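Local coordinates for protein regulator of nonsense transcripts 2 (Homo sapiens, PDB 4CEM) that acts in nonsense-mediated mRNA decay, the pathway that degrades transcripts with premature stop codons, and carries three MIF4G domains, the first of which is described here, at residues A[98-104]-A[147-152]; A[107-111]-A[155-161]; A[192-197]-A[299-304]. All coordinates share one frame. Residue numbers count along the deposited sequence, not the author numbering.

Contact 1: A[98-104]-A[147-152]; sequences LKISDVN and RTDLRF
Arg151, Val103 and Ile100 carry most of this contact, which joins the approach to helix 103-116 to the middle of helix 143-158. Leu98 and Lys99 are extended. Residues 100-102 have helical backbone angles without the regular bonds, and the backbone bond from Asp102 N to Lys99 O (2.8 Å) closes the turn. Val103 and Asn104 are helical, as is all of 147-152. In register, Ile100 CA lies 6.8 Å from Thr148 CA and Val103 CA 6.5 Å from Phe152 CA.

Arg151 buries the largest area. Its chi angles are all t, so the chain is fully extended and reaches across to the other segment. Arg151 NH1 ends 2.8 Å from Ile100 O and 3.2 Å from Ile100 CG2. Val103 covers one face of the guanidinium, with Val103 CB 4.1 Å from Arg151 CZ. Val103, a t rotamer pointing toward the helix, also sets CG2 3.6 Å from Thr148 CG2 and CG1 4.3 Å from Phe152 CD1. Ile100 places CD1 at the edge of the Arg147 guanidinium, 3.6 Å from NH2. Leu98 CD1 packs 3.6 Å from Phe152 CE2.

The segment leading into helix 103-116, with its first residues, packs on helix 143-158, as in the HEAT-like helical stacks of other MIF4G domains. Arg147 also touches Val191 and Ser194 of helix 189-204, and Arg151 touches His198. The chemistry is mixed: buried apolar packing inside, while Arg147 and Arg151, partly exposed, set their guanidinium groups against Ile100 and Val103, and that of Arg151 also lies by Ile100 O.

Contact 2: A[107-111]-A[155-161]; sequences VHLCS and ELTIVGI
Segment 107-111 lies on helix 103-116. Residues 155-158 end helix 143-158, which closes in a Schellman motif with Gly160 at positive phi. Val107 CA lies 6.6 Å from Leu156 CA, and Ser111 CA 6.9 Å from Ile161 CA. Val107, chi1 t, points toward the other segment and has the most area covered. Val107 CG2 is 3.8 Å from Glu155 CB and Val107 CG1 4.1 Å from Val159 CG1. Cys110, chi1 m, packs CB 3.8 Å from Leu156 CD2 and 3.7 Å from Ile161 CD1. Ser111 OG donates a hydrogen bond to Val107 O (3.0 Å), also bonds Asn32 of helix 6-33, and lies 3.7 Å from Ile161 CD1. The Schellman turn brings Ile161 back against helix 103-116. The two helices run in roughly the same direction, consistent with the HEAT-like stacking of MIF4G domains. Helix 6-33 borders this seam: Leu28 touches Ser111 and Val159, and Arg25 forms a salt bridge with Glu155. Helix 120-137 flanks it too, with Leu124 and Trp128 on Leu156.

Contact 3: A[192-197]-A[299-304]; sequences VISFCR and SLADLL
Helix 192-197 and helix 299-303 meet here at a signed crossing angle of 30°, running in roughly the same direction, with their axes 10.2 Å apart at closest approach. Ile193 CA is 6.2 Å from Leu300 CA, and Cys196 CA 6.9 Å from Leu303 CA. Ser299, chi1 t, points toward helix 189-204. Ser299 OG lies 4.0 Å from Ile193 CG2 and 3.8 Å from Arg197 NH2, at the edge of that guanidinium. Leu300 is a t,p rotamer. Leu300 CB is 4.3 Å from Ile193 CG1, while Leu300 CD1 reaches Cys196 SG (4.0 Å) and Val192 CG1 (4.5 Å).

The contact joins two helices far apart in sequence: helix 283-303, late in the modelled chain, packs beside helix 189-204. Such side-by-side stacking of helices is consistent with the HEAT-like fold, built of antiparallel helical hairpins, known in other MIF4G domains. Helix 230-259 adjoins both, with Leu240 on Val192 and Cys196, and Phe244 on Leu304.

Leu303, one turn after Ser299, has the largest covered area. Leu303 CD1 sits 4.0 Å from Ile193 CG2 and 4.1 Å from Cys196 CB, and Leu303 CD2 lies 3.8 Å from Arg197 CA. Leu304, an m,t rotamer, follows with CD2 4.5 Å from Cys196 SG. Leu206, in a loop, touches Cys196 and Leu304.

In the fold
Contacts 1 and 2 both use helices 103-116 and 143-158, contact 1 also the residues leading into the first. Their centres are 12 Å apart, and their segments alternate along the chain. Phe152 links them by packing on Val107 and Cys110. Contact 3 comes later in the chain, on helices 189-204 and 283-303. Its centre is 16 Å from that of contact 1 and 22 Å from that of contact 2. It still touches contact 1, through Leu150 on Phe195 and Arg147 on Ser194, so helix 143-158 packs against both helix 103-116 and helix 189-204. All three contacts belong to the MIF4G domain. Together they carry side-chain packing from helix 103-116 across to helix 283-303.

Contact 1: A[98-104]-A[147-152]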
ATOM      1  N   LEU A  98       8.428   8.420   0.296  1.00 56.84           N
ATOM      2  CA  LEU A  98       7.829   8.492  -1.029  1.00 55.44           C
ATOM      3  C   LEU A  98       6.379   8.938  -0.948  1.00 54.13           C
ATOM      4  O   LEU A  98       5.620   8.441  -0.124  1.00 56.18           O
ATOM      5  CB  LEU A  98       7.879   7.114  -1.692  1.00 55.02           C
ATOM      6  CG  LEU A  98       9.258   6.500  -1.937  1.00 54.67           C
ATOM      7  CD1 LEU A  98       9.151   4.994  -2.152  1.00 53.96           C
ATOM      8  CD2 LEU A  98       9.926   7.166  -3.128  1.00 55.07           C
ATOM      9  N   LYS A  99       5.985   9.861  -1.812  1.00 54.35           N
ATOM     10  CA  LYS A  99       4.573  10.167  -1.971  1.00 54.87           C
ATOM     11  C   LYS A  99       3.904   9.045  -2.749  1.00 54.89           C
ATOM     12  O   LYS A  99       4.548   8.299  -3.493  1.00 51.25           O
ATOM     13  CB  LYS A  99       4.367  11.473  -2.727  1.00 57.28           C
ATOM     14  CG  LYS A  99       4.965  12.689  -2.045  1.00 60.44           C
ATOM     15  CD  LYS A  99       5.118  13.848  -3.022  1.00 62.49           C
ATOM     16  CE  LYS A  99       6.240  14.783  -2.602  1.00 64.95           C
ATOM     17  NZ  LYS A  99       7.074  15.146  -3.778  1.00 67.63           N
ATOM     18  N   ILE A 100       2.594   8.954  -2.590  1.00 55.34           N
ATOM     19  CA  ILE A 100       1.793   7.975  -3.311  1.00 55.33           C
ATOM     20  C   ILE A 100       2.211   7.920  -4.786  1.00 51.62           C
ATOM     21  O   ILE A 100       2.379   6.843  -5.343  1.00 52.34           O
ATOM     22  CB  ILE A 100       0.291   8.319  -3.195  1.00 57.28           C
ATOM     23  CG1 ILE A 100      -0.180   8.242  -1.730  1.00 59.26           C
ATOM     24  CG2 ILE A 100      -0.542   7.385  -4.052  1.00 57.92           C
ATOM     25  CD1 ILE A 100      -1.034   9.420  -1.288  1.00 57.22           C
ATOM     26  N   SER A 101       2.413   9.083  -5.396  1.00 49.16           N
ATOM     27  CA  SER A 101       2.716   9.173  -6.825  1.00 49.65           C
ATOM     28  C   SER A 101       4.169   8.854  -7.206  1.00 50.85           C
ATOM     29  O   SER A 101       4.494   8.811  -8.392  1.00 51.49           O
ATOM     30  CB  SER A 101       2.366  10.575  -7.345  1.00 50.33           C
ATOM     31  OG  SER A 101       3.193  11.572  -6.765  1.00 49.79           O
ATOM     32  N   ASP A 102       5.037   8.649  -6.217  1.00 50.81           N
ATOM     33  CA  ASP A 102       6.459   8.400  -6.466  1.00 49.06           C
ATOM     34  C   ASP A 102       6.832   6.909  -6.438  1.00 46.49           C
ATOM     35  O   ASP A 102       7.924   6.543  -6.877  1.00 45.08           O
ATOM     36  CB  ASP A 102       7.315   9.152  -5.430  1.00 51.62           C
ATOM     37  CG  ASP A 102       7.345  10.662  -5.659  1.00 53.08           C
ATOM     38  OD1 ASP A 102       7.404  11.103  -6.828  1.00 53.24           O
ATOM     39  OD2 ASP A 102       7.332  11.410  -4.655  1.00 52.60           O
ATOM     40  N   VAL A 103       5.944   6.056  -5.928  1.00 43.63           N
ATOM     41  CA  VAL A 103       6.275   4.639  -5.719  1.00 42.56           C
ATOM     42  C   VAL A 103       6.626   3.902  -7.021  1.00 43.16           C
ATOM     43  O   VAL A 103       7.552   3.089  -7.042  1.00 45.39           O
ATOM     44  CB  VAL A 103       5.148   3.891  -4.988  1.00 42.63           C
ATOM     45  CG1 VAL A 103       5.473   2.409  -4.871  1.00 43.38           C
ATOM     46  CG2 VAL A 103       4.913   4.489  -3.610  1.00 41.48           C
ATOM     47  N   ASN A 104       5.914   4.191  -8.108  1.00 42.76           N
ATOM     48  CA  ASN A 104       6.255   3.593  -9.399  1.00 42.46           C
ATOM     49  C   ASN A 104       7.678   3.902  -9.835  1.00 41.76           C
ATOM     50  O   ASN A 104       8.349   3.033 -10.376  1.00 45.87           O
ATOM     51  CB  ASN A 104       5.283   4.031 -10.495  1.00 45.38           C
ATOM     52  CG  ASN A 104       3.945   3.296 -10.435  1.00 46.68           C
ATOM     53  OD1 ASN A 104       3.848   2.178  -9.919  1.00 44.19           O
ATOM     54  ND2 ASN A 104       2.907   3.921 -10.993  1.00 46.54           N
ATOM     55  N   ARG A 147       2.126   3.105   5.514  1.00 57.57           N
ATOM     56  CA  ARG A 147       1.172   3.021   4.412  1.00 58.97           C
ATOM     57  C   ARG A 147       1.898   2.786   3.095  1.00 57.07           C
ATOM     58  O   ARG A 147       1.652   1.792   2.404  1.00 56.09           O
ATOM     59  CB  ARG A 147       0.317   4.283   4.308  1.00 60.68           C
ATOM     60  CG  ARG A 147      -0.806   4.136   3.297  1.00 63.10           C
ATOM     61  CD  ARG A 147      -1.855   5.225   3.413  1.00 65.19           C
ATOM     62  NE  ARG A 147      -1.480   6.381   2.607  1.00 68.66           N
ATOM     63  CZ  ARG A 147      -1.011   7.535   3.076  1.00 73.74           C
ATOM     64  NH1 ARG A 147      -0.856   7.749   4.381  1.00 75.23           N
ATOM     65  NH2 ARG A 147      -0.702   8.498   2.217  1.00 78.04           N
ATOM     66  N   THR A 148       2.806   3.699   2.768  1.00 53.89           N
ATOM     67  CA  THR A 148       3.575   3.601   1.539  1.00 51.35           C
ATOM     68  C   THR A 148       4.430   2.339   1.537  1.00 50.99           C
ATOM     69  O   THR A 148       4.471   1.617   0.540  1.00 50.15           O
ATOM     70  CB  THR A 148       4.457   4.842   1.338  1.00 49.27           C
ATOM     71  OG1 THR A 148       3.662   6.017   1.516  1.00 47.12           O
ATOM     72  CG2 THR A 148       5.051   4.861  -0.059  1.00 49.32           C
ATOM     73  N   ASP A 149       5.094   2.067   2.658  1.00 48.60           N
ATOM     74  CA  ASP A 149       5.946   0.886   2.769  1.00 48.73           C
ATOM     75  C   ASP A 149       5.196  -0.369   2.356  1.00 47.88           C
ATOM     76  O   ASP A 149       5.702  -1.180   1.574  1.00 46.96           O
ATOM     77  CB  ASP A 149       6.465   0.702   4.204  1.00 51.27           C
ATOM     78  CG  ASP A 149       7.600   1.654   4.560  1.00 51.69           C
ATOM     79  OD1 ASP A 149       7.923   2.543   3.743  1.00 51.69           O
ATOM     80  OD2 ASP A 149       8.169   1.504   5.669  1.00 53.25           O
ATOM     81  N   LEU A 150       3.989  -0.527   2.888  1.00 48.71           N
ATOM     82  CA  LEU A 150       3.196  -1.717   2.603  1.00 47.67           C
ATOM     83  C   LEU A 150       2.897  -1.801   1.108  1.00 46.53           C
ATOM     84  O   LEU A 150       3.046  -2.855   0.499  1.00 47.60           O
ATOM     85  CB  LEU A 150       1.907  -1.733   3.420  1.00 47.83           C
ATOM     86  CG  LEU A 150       1.196  -3.089   3.459  1.00 49.30           C
ATOM     87  CD1 LEU A 150       1.990  -4.088   4.284  1.00 52.07           C
ATOM     88  CD2 LEU A 150      -0.218  -2.953   4.008  1.00 48.83           C
ATOM     89  N   ARG A 151       2.502  -0.686   0.509  1.00 45.43           N
ATOM     90  CA  ARG A 151       2.271  -0.669  -0.924  1.00 45.44           C
ATOM     91  C   ARG A 151       3.555  -0.990  -1.674  1.00 43.66           C
ATOM     92  O   ARG A 151       3.541  -1.736  -2.659  1.00 42.00           O
ATOM     93  CB  ARG A 151       1.747   0.686  -1.378  1.00 47.92           C
ATOM     94  CG  ARG A 151       1.678   0.814  -2.893  1.00 50.70           C
ATOM     95  CD  ARG A 151       1.325   2.219  -3.309  1.00 51.45           C
ATOM     96  NE  ARG A 151       1.356   2.363  -4.758  1.00 53.68           N
ATOM     97  CZ  ARG A 151       1.115   3.503  -5.400  1.00 55.30           C
ATOM     98  NH1 ARG A 151       0.826   4.606  -4.722  1.00 57.08           N
ATOM     99  NH2 ARG A 151       1.163   3.541  -6.725  1.00 56.66           N
ATOM    100  N   PHE A 152       4.657  -0.407  -1.206  1.00 43.25           N
ATOM    101  CA  PHE A 152       5.955  -0.565  -1.850  1.00 41.90           C
ATOM    102  C   PHE A 152       6.365  -2.043  -1.845  1.00 41.82           C
ATOM    103  O   PHE A 152       6.602  -2.612  -2.907  1.00 41.20           O
ATOM    104  CB  PHE A 152       6.991   0.315  -1.148  1.00 43.04           C
ATOM    105  CG  PHE A 152       8.288   0.526  -1.919  1.00 43.90           C
ATOM    106  CD1 PHE A 152       8.556  -0.106  -3.132  1.00 43.39           C
ATOM    107  CD2 PHE A 152       9.258   1.380  -1.398  1.00 43.03           C
ATOM    108  CE1 PHE A 152       9.753   0.106  -3.791  1.00 43.25           C
ATOM    109  CE2 PHE A 152      10.455   1.589  -2.057  1.00 42.44           C
ATOM    110  CZ  PHE A 152      10.701   0.953  -3.254  1.00 43.02           C
TER

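Contact 2: A[107-111]-A[155-161]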
ATOM      1  N   VAL A 107      10.077   1.763  -7.772  1.00 34.10           N
ATOM      2  CA  VAL A 107      10.010   0.376  -8.224  1.00 33.98           C
ATOM      3  C   VAL A 107      10.787   0.233  -9.529  1.00 34.41           C
ATOM      4  O   VAL A 107      11.484  -0.766  -9.741  1.00 34.55           O
ATOM      5  CB  VAL A 107       8.540  -0.100  -8.406  1.00 33.96           C
ATOM      6  CG1 VAL A 107       8.480  -1.473  -9.056  1.00 32.53           C
ATOM      7  CG2 VAL A 107       7.816  -0.126  -7.068  1.00 32.22           C
ATOM      8  N   HIS A 108      10.676   1.237 -10.395  1.00 33.49           N
ATOM      9  CA  HIS A 108      11.450   1.251 -11.638  1.00 33.73           C
ATOM     10  C   HIS A 108      12.923   1.207 -11.353  1.00 34.35           C
ATOM     11  O   HIS A 108      13.648   0.450 -11.992  1.00 35.82           O
ATOM     12  CB  HIS A 108      11.090   2.472 -12.501  1.00 33.58           C
ATOM     13  CG  HIS A 108      12.094   2.777 -13.599  1.00 32.97           C
ATOM     14  ND1 HIS A 108      12.116   2.111 -14.770  1.00 32.85           N
ATOM     15  CD2 HIS A 108      13.109   3.727 -13.668  1.00 32.89           C
ATOM     16  CE1 HIS A 108      13.100   2.597 -15.543  1.00 32.74           C
ATOM     17  NE2 HIS A 108      13.708   3.589 -14.868  1.00 33.28           N
ATOM     18  N   LEU A 109      13.382   2.020 -10.398  1.00 35.27           N
ATOM     19  CA  LEU A 109      14.804   2.055 -10.045  1.00 34.67           C
ATOM     20  C   LEU A 109      15.207   0.753  -9.388  1.00 33.94           C
ATOM     21  O   LEU A 109      16.290   0.250  -9.653  1.00 32.23           O
ATOM     22  CB  LEU A 109      15.151   3.233  -9.130  1.00 34.53           C
ATOM     23  CG  LEU A 109      15.127   4.616  -9.799  1.00 35.14           C
ATOM     24  CD1 LEU A 109      15.325   5.737  -8.783  1.00 32.84           C
ATOM     25  CD2 LEU A 109      16.146   4.711 -10.929  1.00 35.49           C
ATOM     26  N   CYS A 110      14.333   0.204  -8.546  1.00 34.03           N
ATOM     27  CA  CYS A 110      14.605  -1.094  -7.931  1.00 34.85           C
ATOM     28  C   CYS A 110      14.769  -2.208  -8.984  1.00 35.14           C
ATOM     29  O   CYS A 110      15.553  -3.141  -8.787  1.00 34.99           O
ATOM     30  CB  CYS A 110      13.517  -1.465  -6.921  1.00 35.40           C
ATOM     31  SG  CYS A 110      13.539  -0.516  -5.378  1.00 36.59           S
ATOM     32  N   SER A 111      14.058  -2.091 -10.107  1.00 34.97           N
ATOM     33  CA  SER A 111      14.148  -3.078 -11.187  1.00 34.24           C
ATOM     34  C   SER A 111      15.446  -2.961 -11.967  1.00 34.52           C
ATOM     35  O   SER A 111      15.991  -3.969 -12.415  1.00 35.50           O
ATOM     36  CB  SER A 111      12.959  -2.960 -12.145  1.00 34.88           C
ATOM     37  OG  SER A 111      11.735  -3.163 -11.460  1.00 35.42           O
ATOM     38  N   GLU A 155       4.238  -3.995  -4.342  1.00 36.15           N
ATOM     39  CA  GLU A 155       4.678  -3.913  -5.741  1.00 37.46           C
ATOM     40  C   GLU A 155       5.931  -4.732  -5.975  1.00 36.64           C
ATOM     41  O   GLU A 155       6.006  -5.495  -6.942  1.00 35.47           O
ATOM     42  CB  GLU A 155       4.956  -2.474  -6.192  1.00 38.76           C
ATOM     43  CG  GLU A 155       3.729  -1.684  -6.613  1.00 41.11           C
ATOM     44  CD  GLU A 155       2.934  -2.324  -7.738  1.00 41.48           C
ATOM     45  OE1 GLU A 155       3.503  -3.015  -8.604  1.00 44.69           O
ATOM     46  OE2 GLU A 155       1.719  -2.116  -7.756  1.00 42.56           O
ATOM     47  N   LEU A 156       6.916  -4.571  -5.089  1.00 35.45           N
ATOM     48  CA  LEU A 156       8.188  -5.273  -5.239  1.00 35.02           C
ATOM     49  C   LEU A 156       7.990  -6.786  -5.341  1.00 33.79           C
ATOM     50  O   LEU A 156       8.775  -7.480  -5.991  1.00 33.26           O
ATOM     51  CB  LEU A 156       9.137  -4.947  -4.082  1.00 35.58           C
ATOM     52  CG  LEU A 156       9.765  -3.554  -4.096  1.00 34.22           C
ATOM     53  CD1 LEU A 156      10.427  -3.279  -2.760  1.00 33.49           C
ATOM     54  CD2 LEU A 156      10.761  -3.444  -5.235  1.00 33.55           C
ATOM     55  N   THR A 157       6.949  -7.297  -4.693  1.00 31.68           N
ATOM     56  CA  THR A 157       6.608  -8.700  -4.832  1.00 31.40           C
ATOM     57  C   THR A 157       5.914  -8.926  -6.183  1.00 30.86           C
ATOM     58  O   THR A 157       6.350  -9.749  -6.980  1.00 31.03           O
ATOM     59  CB  THR A 157       5.733  -9.183  -3.656  1.00 31.58           C
ATOM     60  OG1 THR A 157       6.301  -8.732  -2.416  1.00 31.59           O
ATOM     61  CG2 THR A 157       5.627 -10.700  -3.647  1.00 30.67           C
ATOM     62  N   ILE A 158       4.866  -8.161  -6.464  1.00 31.99           N
ATOM     63  CA  ILE A 158       4.096  -8.337  -7.706  1.00 31.83           C
ATOM     64  C   ILE A 158       4.999  -8.278  -8.923  1.00 31.78           C
ATOM     65  O   ILE A 158       4.846  -9.047  -9.874  1.00 34.61           O
ATOM     66  CB  ILE A 158       3.026  -7.250  -7.889  1.00 30.78           C
ATOM     67  CG1 ILE A 158       1.965  -7.347  -6.802  1.00 29.82           C
ATOM     68  CG2 ILE A 158       2.369  -7.400  -9.251  1.00 30.91           C
ATOM     69  CD1 ILE A 158       1.052  -6.155  -6.758  1.00 29.57           C
ATOM     70  N   VAL A 159       5.954  -7.367  -8.862  1.00 31.22           N
ATOM     71  CA  VAL A 159       6.883  -7.105  -9.956  1.00 31.26           C
ATOM     72  C   VAL A 159       8.044  -8.113  -9.993  1.00 31.35           C
ATOM     73  O   VAL A 159       8.915  -8.031 -10.849  1.00 32.25           O
ATOM     74  CB  VAL A 159       7.347  -5.627  -9.841  1.00 31.74           C
ATOM     75  CG1 VAL A 159       8.851  -5.456 -10.006  1.00 30.57           C
ATOM     76  CG2 VAL A 159       6.520  -4.756 -10.776  1.00 30.47           C
ATOM     77  N   GLY A 160       8.056  -9.072  -9.068  1.00 31.90           N
ATOM     78  CA  GLY A 160       9.002 -10.190  -9.117  1.00 32.45           C
ATOM     79  C   GLY A 160      10.432  -9.928  -8.652  1.00 33.00           C
ATOM     80  O   GLY A 160      11.305 -10.775  -8.844  1.00 32.27           O
ATOM     81  N   ILE A 161      10.679  -8.768  -8.047  1.00 33.30           N
ATOM     82  CA  ILE A 161      11.971  -8.486  -7.426  1.00 33.73           C
ATOM     83  C   ILE A 161      12.138  -9.391  -6.209  1.00 35.44           C
ATOM     84  O   ILE A 161      13.191 -10.000  -6.024  1.00 38.21           O
ATOM     85  CB  ILE A 161      12.101  -6.999  -7.043  1.00 33.56           C
ATOM     86  CG1 ILE A 161      12.213  -6.151  -8.318  1.00 33.73           C
ATOM     87  CG2 ILE A 161      13.321  -6.770  -6.161  1.00 32.36           C
ATOM     88  CD1 ILE A 161      12.023  -4.667  -8.107  1.00 33.22           C
TER

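Contact 3: A[192-197]-A[299-304]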
ATOM      1  N   VAL A 192      -4.835   0.066   5.345  1.00 55.38           N
ATOM      2  CA  VAL A 192      -5.438  -1.137   4.761  1.00 54.00           C
ATOM      3  C   VAL A 192      -6.195  -0.805   3.477  1.00 52.77           C
ATOM      4  O   VAL A 192      -6.194  -1.587   2.526  1.00 51.48           O
ATOM      5  CB  VAL A 192      -6.395  -1.827   5.744  1.00 54.38           C
ATOM      6  CG1 VAL A 192      -7.053  -3.029   5.092  1.00 53.34           C
ATOM      7  CG2 VAL A 192      -5.643  -2.252   6.992  1.00 56.49           C
ATOM      8  N   ILE A 193      -6.831   0.360   3.451  1.00 50.30           N
ATOM      9  CA  ILE A 193      -7.569   0.803   2.280  1.00 49.03           C
ATOM     10  C   ILE A 193      -6.614   1.068   1.120  1.00 50.54           C
ATOM     11  O   ILE A 193      -6.829   0.573   0.006  1.00 50.46           O
ATOM     12  CB  ILE A 193      -8.405   2.053   2.593  1.00 46.78           C
ATOM     13  CG1 ILE A 193      -9.522   1.682   3.572  1.00 46.99           C
ATOM     14  CG2 ILE A 193      -8.990   2.632   1.316  1.00 44.31           C
ATOM     15  CD1 ILE A 193     -10.128   2.858   4.299  1.00 48.47           C
ATOM     16  N   SER A 194      -5.557   1.833   1.391  1.00 49.71           N
ATOM     17  CA  SER A 194      -4.532   2.128   0.385  1.00 49.78           C
ATOM     18  C   SER A 194      -3.977   0.830  -0.191  1.00 48.69           C
ATOM     19  O   SER A 194      -3.950   0.642  -1.402  1.00 49.76           O
ATOM     20  CB  SER A 194      -3.396   2.970   0.984  1.00 50.54           C
ATOM     21  OG  SER A 194      -2.245   2.972   0.148  1.00 51.30           O
ATOM     22  N   PHE A 195      -3.555  -0.070   0.686  1.00 47.07           N
ATOM     23  CA  PHE A 195      -3.057  -1.371   0.263  1.00 46.41           C
ATOM     24  C   PHE A 195      -4.050  -2.098  -0.645  1.00 48.34           C
ATOM     25  O   PHE A 195      -3.670  -2.663  -1.673  1.00 50.11           O
ATOM     26  CB  PHE A 195      -2.773  -2.242   1.480  1.00 43.97           C
ATOM     27  CG  PHE A 195      -2.454  -3.664   1.136  1.00 43.06           C
ATOM     28  CD1 PHE A 195      -1.193  -4.011   0.683  1.00 42.59           C
ATOM     29  CD2 PHE A 195      -3.418  -4.655   1.254  1.00 43.70           C
ATOM     30  CE1 PHE A 195      -0.895  -5.321   0.361  1.00 42.11           C
ATOM     31  CE2 PHE A 195      -3.128  -5.968   0.932  1.00 42.41           C
ATOM     32  CZ  PHE A 195      -1.862  -6.301   0.485  1.00 42.77           C
ATOM     33  N   CYS A 196      -5.317  -2.097  -0.242  1.00 46.93           N
ATOM     34  CA  CYS A 196      -6.363  -2.738  -1.016  1.00 46.24           C
ATOM     35  C   CYS A 196      -6.518  -2.025  -2.349  1.00 46.76           C
ATOM     36  O   CYS A 196      -6.414  -2.644  -3.403  1.00 47.40           O
ATOM     37  CB  CYS A 196      -7.688  -2.757  -0.242  1.00 45.60           C
ATOM     38  SG  CYS A 196      -7.749  -4.047   1.029  1.00 43.92           S
ATOM     39  N   ARG A 197      -6.745  -0.720  -2.291  1.00 47.56           N
ATOM     40  CA  ARG A 197      -6.865   0.101  -3.490  1.00 49.72           C
ATOM     41  C   ARG A 197      -5.786  -0.219  -4.535  1.00 47.45           C
ATOM     42  O   ARG A 197      -6.099  -0.454  -5.694  1.00 47.38           O
ATOM     43  CB  ARG A 197      -6.830   1.590  -3.106  1.00 54.51           C
ATOM     44  CG  ARG A 197      -6.573   2.549  -4.265  1.00 59.63           C
ATOM     45  CD  ARG A 197      -7.093   3.957  -4.000  1.00 64.58           C
ATOM     46  NE  ARG A 197      -8.533   3.949  -3.719  1.00 69.86           N
ATOM     47  CZ  ARG A 197      -9.104   4.186  -2.532  1.00 72.99           C
ATOM     48  NH1 ARG A 197      -8.381   4.492  -1.453  1.00 74.01           N
ATOM     49  NH2 ARG A 197     -10.430   4.125  -2.428  1.00 73.80           N
ATOM     50  N   SER A 299     -15.926   2.584   2.123  1.00 55.62           N
ATOM     51  CA  SER A 299     -14.833   2.516   1.180  1.00 52.71           C
ATOM     52  C   SER A 299     -14.258   1.102   1.078  1.00 50.41           C
ATOM     53  O   SER A 299     -13.984   0.623  -0.020  1.00 50.13           O
ATOM     54  CB  SER A 299     -13.750   3.512   1.592  1.00 52.31           C
ATOM     55  OG  SER A 299     -12.769   3.632   0.585  1.00 56.40           O
ATOM     56  N   LEU A 300     -14.111   0.431   2.219  1.00 47.94           N
ATOM     57  CA  LEU A 300     -13.484  -0.892   2.283  1.00 46.87           C
ATOM     58  C   LEU A 300     -14.467  -2.033   2.004  1.00 46.22           C
ATOM     59  O   LEU A 300     -14.079  -3.101   1.522  1.00 49.05           O
ATOM     60  CB  LEU A 300     -12.834  -1.094   3.661  1.00 47.80           C
ATOM     61  CG  LEU A 300     -12.048  -2.395   3.879  1.00 47.60           C
ATOM     62  CD1 LEU A 300     -10.917  -2.498   2.872  1.00 47.35           C
ATOM     63  CD2 LEU A 300     -11.512  -2.481   5.298  1.00 46.88           C
ATOM     64  N   ALA A 301     -15.733  -1.823   2.337  1.00 45.75           N
ATOM     65  CA  ALA A 301     -16.782  -2.794   2.022  1.00 45.70           C
ATOM     66  C   ALA A 301     -16.858  -2.987   0.511  1.00 44.29           C
ATOM     67  O   ALA A 301     -17.041  -4.093   0.015  1.00 41.26           O
ATOM     68  CB  ALA A 301     -18.122  -2.308   2.557  1.00 44.75           C
ATOM     69  N   ASP A 302     -16.719  -1.884  -0.211  1.00 45.20           N
ATOM     70  CA  ASP A 302     -16.722  -1.921  -1.654  1.00 46.32           C
ATOM     71  C   ASP A 302     -15.547  -2.735  -2.189  1.00 44.59           C
ATOM     72  O   ASP A 302     -15.740  -3.689  -2.949  1.00 42.37           O
ATOM     73  CB  ASP A 302     -16.661  -0.514  -2.221  1.00 46.58           C
ATOM     74  CG  ASP A 302     -16.667  -0.518  -3.717  1.00 49.44           C
ATOM     75  OD1 ASP A 302     -15.622  -0.874  -4.310  1.00 52.91           O
ATOM     76  OD2 ASP A 302     -17.721  -0.189  -4.296  1.00 52.13           O
ATOM     77  N   LEU A 303     -14.339  -2.342  -1.792  1.00 42.61           N
ATOM     78  CA  LEU A 303     -13.120  -3.028  -2.212  1.00 40.80           C
ATOM     79  C   LEU A 303     -13.232  -4.535  -1.933  1.00 40.18           C
ATOM     80  O   LEU A 303     -12.857  -5.357  -2.764  1.00 39.25           O
ATOM     81  CB  LEU A 303     -11.898  -2.410  -1.517  1.00 40.41           C
ATOM     82  CG  LEU A 303     -11.441  -1.016  -1.999  1.00 40.17           C
ATOM     83  CD1 LEU A 303     -10.854  -0.180  -0.872  1.00 38.29           C
ATOM     84  CD2 LEU A 303     -10.442  -1.104  -3.151  1.00 39.04           C
ATOM     85  N   LEU A 304     -13.780  -4.895  -0.779  1.00 40.39           N
ATOM     86  CA  LEU A 304     -13.972  -6.301  -0.448  1.00 42.54           C
ATOM     87  C   LEU A 304     -15.313  -6.876  -0.945  1.00 45.40           C
ATOM     88  O   LEU A 304     -15.582  -8.057  -0.737  1.00 47.78           O
ATOM     89  CB  LEU A 304     -13.832  -6.501   1.059  1.00 42.43           C
ATOM     90  CG  LEU A 304     -12.513  -6.008   1.655  1.00 42.33           C
ATOM     91  CD1 LEU A 304     -12.457  -6.238   3.160  1.00 40.99           C
ATOM     92  CD2 LEU A 304     -11.340  -6.684   0.967  1.00 41.87           C
TER